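Local coordinates for VgrG protein (Vibrio cholerae, PDB 4E1D) that probably cross-links actin in an ATP-dependent reaction through its actin cross-linking domain and binds ADP and manganese, at residues N29-L34 with H87-V92. Sequence-based numbering, arbitrary orientation.
Sequences NELAGL and HTVELV. With MN (manganese (II) ion), chain D; ADP (adenosine-5'-diphosphate), chain B.
Asn29 and Leu91 form a hydrogen-bonded antiparallel pair in which each backbone amide serves the other's carbonyl: Asn29 N reaches Leu91 O at 2.8 Å, and Leu91 N reaches Asn29 O in a straighter bond. One pair further on, Glu30 faces Glu90 without direct bonds, and Leu31 N then gives its hydrogen to Val89 O over 2.9 Å. Past this point the CA atoms spread and a water bridges the gap: the water oxygen lies 2.7 Å from Val89 N, which donates to it, and the water donates in turn to Leu31 O and Leu34 O, so three backbone groups are satisfied by one molecule.

Asn29 OD1 accepts from Gln173 NE2, on strand 167-180, and ND2 also has a partner elsewhere. Glu30 extends along the opposite face, CG anti to the backbone N (chi1 -169°), and its OE1 accepts the Thr88 hydroxyl through the anti lone pair, 2.8 Å from OG1. The same hydroxyl oxygen bonds Met64 N, tying strand 56-68 to both. On the Asn29 face, Leu31 CD1 lies alongside Val89 CG1 at 3.8 Å and against Leu91 CG, while Leu34 CD1 crosses to Val89 CG2 at 3.6 Å; Phe118 of helix 101-124 packs on Leu31 and Leu34.

Glu90, likewise extended, binds a manganese ion through OE1 at 2.5 Å, and Glu28 OE2 and ADP O3B bind the same ion. With two carboxylates and a phosphate around it, the cation probably offsets their mutual repulsion, and the backbone pairing probably helps to hold Glu90 where it can bind the metal.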
ATOM      1  N   ASN A  29       3.254  -3.454   8.977  1.00 21.86           N
ATOM      2  CA  ASN A  29       4.314  -3.881   9.875  1.00 21.42           C
ATOM      3  C   ASN A  29       4.547  -5.384   9.829  1.00 23.61           C
ATOM      4  O   ASN A  29       3.831  -6.133  10.492  1.00 23.41           O
ATOM      5  CB  ASN A  29       3.982  -3.394  11.294  1.00 24.87           C
ATOM      6  CG  ASN A  29       5.098  -3.495  12.296  1.00 48.88           C
ATOM      7  OD1 ASN A  29       6.288  -3.397  11.970  1.00 37.41           O
ATOM      8  ND2 ASN A  29       4.718  -3.636  13.557  1.00 42.92           N
ATOM      9  N   GLU A  30       5.549  -5.820   9.049  1.00 18.47           N
ATOM     10  CA  GLU A  30       5.895  -7.231   8.930  1.00 18.57           C
ATOM     11  C   GLU A  30       6.704  -7.653  10.163  1.00 23.14           C
ATOM     12  O   GLU A  30       7.745  -7.061  10.460  1.00 21.53           O
ATOM     13  CB  GLU A  30       6.637  -7.519   7.618  1.00 19.88           C
ATOM     14  CG  GLU A  30       6.775  -9.003   7.319  1.00 33.60           C
ATOM     15  CD  GLU A  30       7.709  -9.364   6.180  1.00 61.58           C
ATOM     16  OE1 GLU A  30       7.494 -10.422   5.550  1.00 53.85           O
ATOM     17  OE2 GLU A  30       8.661  -8.595   5.916  1.00 64.48           O
ATOM     18  N   LEU A  31       6.193  -8.661  10.889  1.00 20.62           N
ATOM     19  CA  LEU A  31       6.807  -9.174  12.110  1.00 20.84           C
ATOM     20  C   LEU A  31       7.949 -10.133  11.859  1.00 24.46           C
ATOM     21  O   LEU A  31       7.999 -10.811  10.825  1.00 22.99           O
ATOM     22  CB  LEU A  31       5.764  -9.824  13.040  1.00 21.17           C
ATOM     23  CG  LEU A  31       4.603  -8.950  13.510  1.00 26.01           C
ATOM     24  CD1 LEU A  31       3.605  -9.772  14.262  1.00 26.78           C
ATOM     25  CD2 LEU A  31       5.082  -7.788  14.376  1.00 27.30           C
ATOM     26  N   ALA A  32       8.870 -10.174  12.833  1.00 21.84           N
ATOM     27  CA  ALA A  32      10.048 -11.022  12.834  1.00 21.64           C
ATOM     28  C   ALA A  32      10.015 -11.987  14.029  1.00 23.31           C
ATOM     29  O   ALA A  32       9.647 -11.583  15.129  1.00 22.38           O
ATOM     30  CB  ALA A  32      11.297 -10.151  12.888  1.00 22.78           C
ATOM     31  N   GLY A  33      10.400 -13.238  13.795  1.00 19.07           N
ATOM     32  CA  GLY A  33      10.470 -14.257  14.841  1.00 18.54           C
ATOM     33  C   GLY A  33       9.389 -15.321  14.829  1.00 20.81           C
ATOM     34  O   GLY A  33       9.399 -16.208  15.688  1.00 18.99           O
ATOM     35  N   LEU A  34       8.440 -15.230  13.876  1.00 16.95           N
ATOM     36  CA  LEU A  34       7.335 -16.173  13.734  1.00 16.37           C
ATOM     37  C   LEU A  34       6.760 -16.248  12.327  1.00 20.50           C
ATOM     38  O   LEU A  34       7.081 -15.428  11.457  1.00 20.02           O
ATOM     39  CB  LEU A  34       6.204 -15.907  14.767  1.00 16.48           C
ATOM     40  CG  LEU A  34       5.500 -14.529  14.813  1.00 21.13           C
ATOM     41  CD1 LEU A  34       4.553 -14.341  13.658  1.00 21.38           C
ATOM     42  CD2 LEU A  34       4.647 -14.422  16.044  1.00 23.42           C
ATOM     43  N   HIS A  87       3.460 -18.505   6.151  1.00 20.11           N
ATOM     44  CA  HIS A  87       3.625 -17.130   5.702  1.00 20.03           C
ATOM     45  C   HIS A  87       4.172 -16.272   6.823  1.00 22.37           C
ATOM     46  O   HIS A  87       3.983 -16.599   7.993  1.00 22.33           O
ATOM     47  CB  HIS A  87       2.276 -16.531   5.273  1.00 21.23           C
ATOM     48  CG  HIS A  87       1.639 -17.187   4.094  1.00 25.10           C
ATOM     49  ND1 HIS A  87       1.768 -16.665   2.821  1.00 27.22           N
ATOM     50  CD2 HIS A  87       0.861 -18.293   4.037  1.00 27.45           C
ATOM     51  CE1 HIS A  87       1.093 -17.482   2.030  1.00 26.78           C
ATOM     52  NE2 HIS A  87       0.530 -18.475   2.716  1.00 27.10           N
ATOM     53  N   THR A  88       4.785 -15.136   6.475  1.00 16.37           N
ATOM     54  CA  THR A  88       5.207 -14.160   7.475  1.00 15.56           C
ATOM     55  C   THR A  88       3.931 -13.397   7.885  1.00 18.06           C
ATOM     56  O   THR A  88       2.973 -13.318   7.106  1.00 16.01           O
ATOM     57  CB  THR A  88       6.262 -13.188   6.918  1.00 22.94           C
ATOM     58  OG1 THR A  88       5.756 -12.553   5.745  1.00 22.34           O
ATOM     59  CG2 THR A  88       7.592 -13.853   6.620  1.00 21.81           C
ATOM     60  N   VAL A  89       3.906 -12.866   9.106  1.00 14.41           N
ATOM     61  CA  VAL A  89       2.753 -12.107   9.591  1.00 14.24           C
ATOM     62  C   VAL A  89       3.007 -10.623   9.349  1.00 19.14           C
ATOM     63  O   VAL A  89       4.116 -10.130   9.583  1.00 19.05           O
ATOM     64  CB  VAL A  89       2.407 -12.413  11.077  1.00 17.84           C
ATOM     65  CG1 VAL A  89       1.352 -11.454  11.636  1.00 17.33           C
ATOM     66  CG2 VAL A  89       1.945 -13.850  11.242  1.00 17.66           C
ATOM     67  N   GLU A  90       1.984  -9.924   8.857  1.00 14.66           N
ATOM     68  CA  GLU A  90       2.065  -8.497   8.648  1.00 14.43           C
ATOM     69  C   GLU A  90       0.877  -7.841   9.312  1.00 17.53           C
ATOM     70  O   GLU A  90      -0.268  -8.207   9.044  1.00 18.28           O
ATOM     71  CB  GLU A  90       2.125  -8.145   7.162  1.00 16.05           C
ATOM     72  CG  GLU A  90       2.400  -6.673   6.910  1.00 22.11           C
ATOM     73  CD  GLU A  90       2.280  -6.258   5.460  1.00 38.80           C
ATOM     74  OE1 GLU A  90       1.235  -6.557   4.840  1.00 38.34           O
ATOM     75  OE2 GLU A  90       3.227  -5.619   4.947  1.00 34.27           O
ATOM     76  N   LEU A  91       1.151  -6.878  10.183  1.00 12.49           N
ATOM     77  CA  LEU A  91       0.111  -6.119  10.869  1.00 12.16           C
ATOM     78  C   LEU A  91      -0.213  -4.882  10.020  1.00 17.88           C
ATOM     79  O   LEU A  91       0.656  -4.042   9.768  1.00 17.20           O
ATOM     80  CB  LEU A  91       0.537  -5.748  12.305  1.00 11.53           C
ATOM     81  CG  LEU A  91       1.064  -6.883  13.215  1.00 14.16           C
ATOM     82  CD1 LEU A  91       1.358  -6.371  14.609  1.00 14.52           C
ATOM     83  CD2 LEU A  91       0.108  -8.077  13.264  1.00 10.21           C
ATOM     84  N   VAL A  92      -1.443  -4.833   9.504  1.00 15.12           N
ATOM     85  CA  VAL A  92      -1.911  -3.776   8.611  1.00 14.59           C
ATOM     86  C   VAL A  92      -2.928  -2.901   9.344  1.00 19.11           C
ATOM     87  O   VAL A  92      -4.054  -3.328   9.579  1.00 17.82           O
ATOM     88  CB  VAL A  92      -2.469  -4.391   7.299  1.00 18.02           C
ATOM     89  CG1 VAL A  92      -2.910  -3.311   6.330  1.00 18.15           C
ATOM     90  CG2 VAL A  92      -1.455  -5.314   6.635  1.00 17.56           C
TER
HETATM   91 MN    MN D 403       0.563  -5.425   2.676  1.00 42.85          MN
HETATM   92  PB  ADP B 401      -1.057  -4.231  -0.156  1.00 52.96           P
HETATM   93  O1B ADP B 401      -1.442  -5.632  -0.362  1.00 48.27           O
HETATM   94  O2B ADP B 401      -1.025  -3.497  -1.499  1.00 56.10           O
HETATM   95  O3B ADP B 401       0.310  -4.150   0.510  1.00 54.35           O
HETATM   96  PA  ADP B 401      -2.846  -3.842   2.185  1.00 52.37           P
HETATM   97  O1A ADP B 401      -4.277  -4.194   2.010  1.00 58.11           O
HETATM   98  O2A ADP B 401      -2.109  -5.022   2.878  1.00 52.23           O
HETATM   99  O3A ADP B 401      -2.161  -3.530   0.769  1.00 57.25           O
HETATM  100  O5' ADP B 401      -2.718  -2.539   3.093  1.00 43.83           O
HETATM  101  C5' ADP B 401      -3.091  -1.283   2.507  1.00 34.77           C
HETATM  102  C4' ADP B 401      -2.548  -0.153   3.342  1.00 27.90           C
HETATM  103  O4' ADP B 401      -3.219   1.078   2.997  1.00 28.73           O
HETATM  104  C3' ADP B 401      -2.679  -0.302   4.857  1.00 24.39           C
HETATM  105  O3' ADP B 401      -1.486   0.081   5.535  1.00 20.10           O
HETATM  106  C2' ADP B 401      -3.901   0.560   5.181  1.00 28.37           C
HETATM  107  O2' ADP B 401      -3.901   1.104   6.494  1.00 28.94           O
HETATM  108  C1' ADP B 401      -3.740   1.677   4.166  1.00 30.52           C
HETATM  109  N9  ADP B 401      -4.974   2.387   3.822  1.00 30.64           N
HETATM  110  C8  ADP B 401      -6.164   1.841   3.428  1.00 31.26           C
HETATM  111  N7  ADP B 401      -7.109   2.730   3.216  1.00 31.99           N
HETATM  112  C5  ADP B 401      -6.488   3.945   3.485  1.00 33.56           C
HETATM  113  C6  ADP B 401      -6.953   5.273   3.484  1.00 35.87           C
HETATM  114  N6  ADP B 401      -8.213   5.608   3.242  1.00 38.49           N
HETATM  115  N1  ADP B 401      -6.073   6.248   3.822  1.00 32.65           N
HETATM  116  C2  ADP B 401      -4.819   5.900   4.148  1.00 29.53           C
HETATM  117  N3  ADP B 401      -4.270   4.681   4.199  1.00 27.63           N
HETATM  118  C4  ADP B 401      -5.160   3.737   3.855  1.00 30.37           C
HETATM  119  O   HOH W   1       6.065 -13.018  10.799  1.00 19.88           O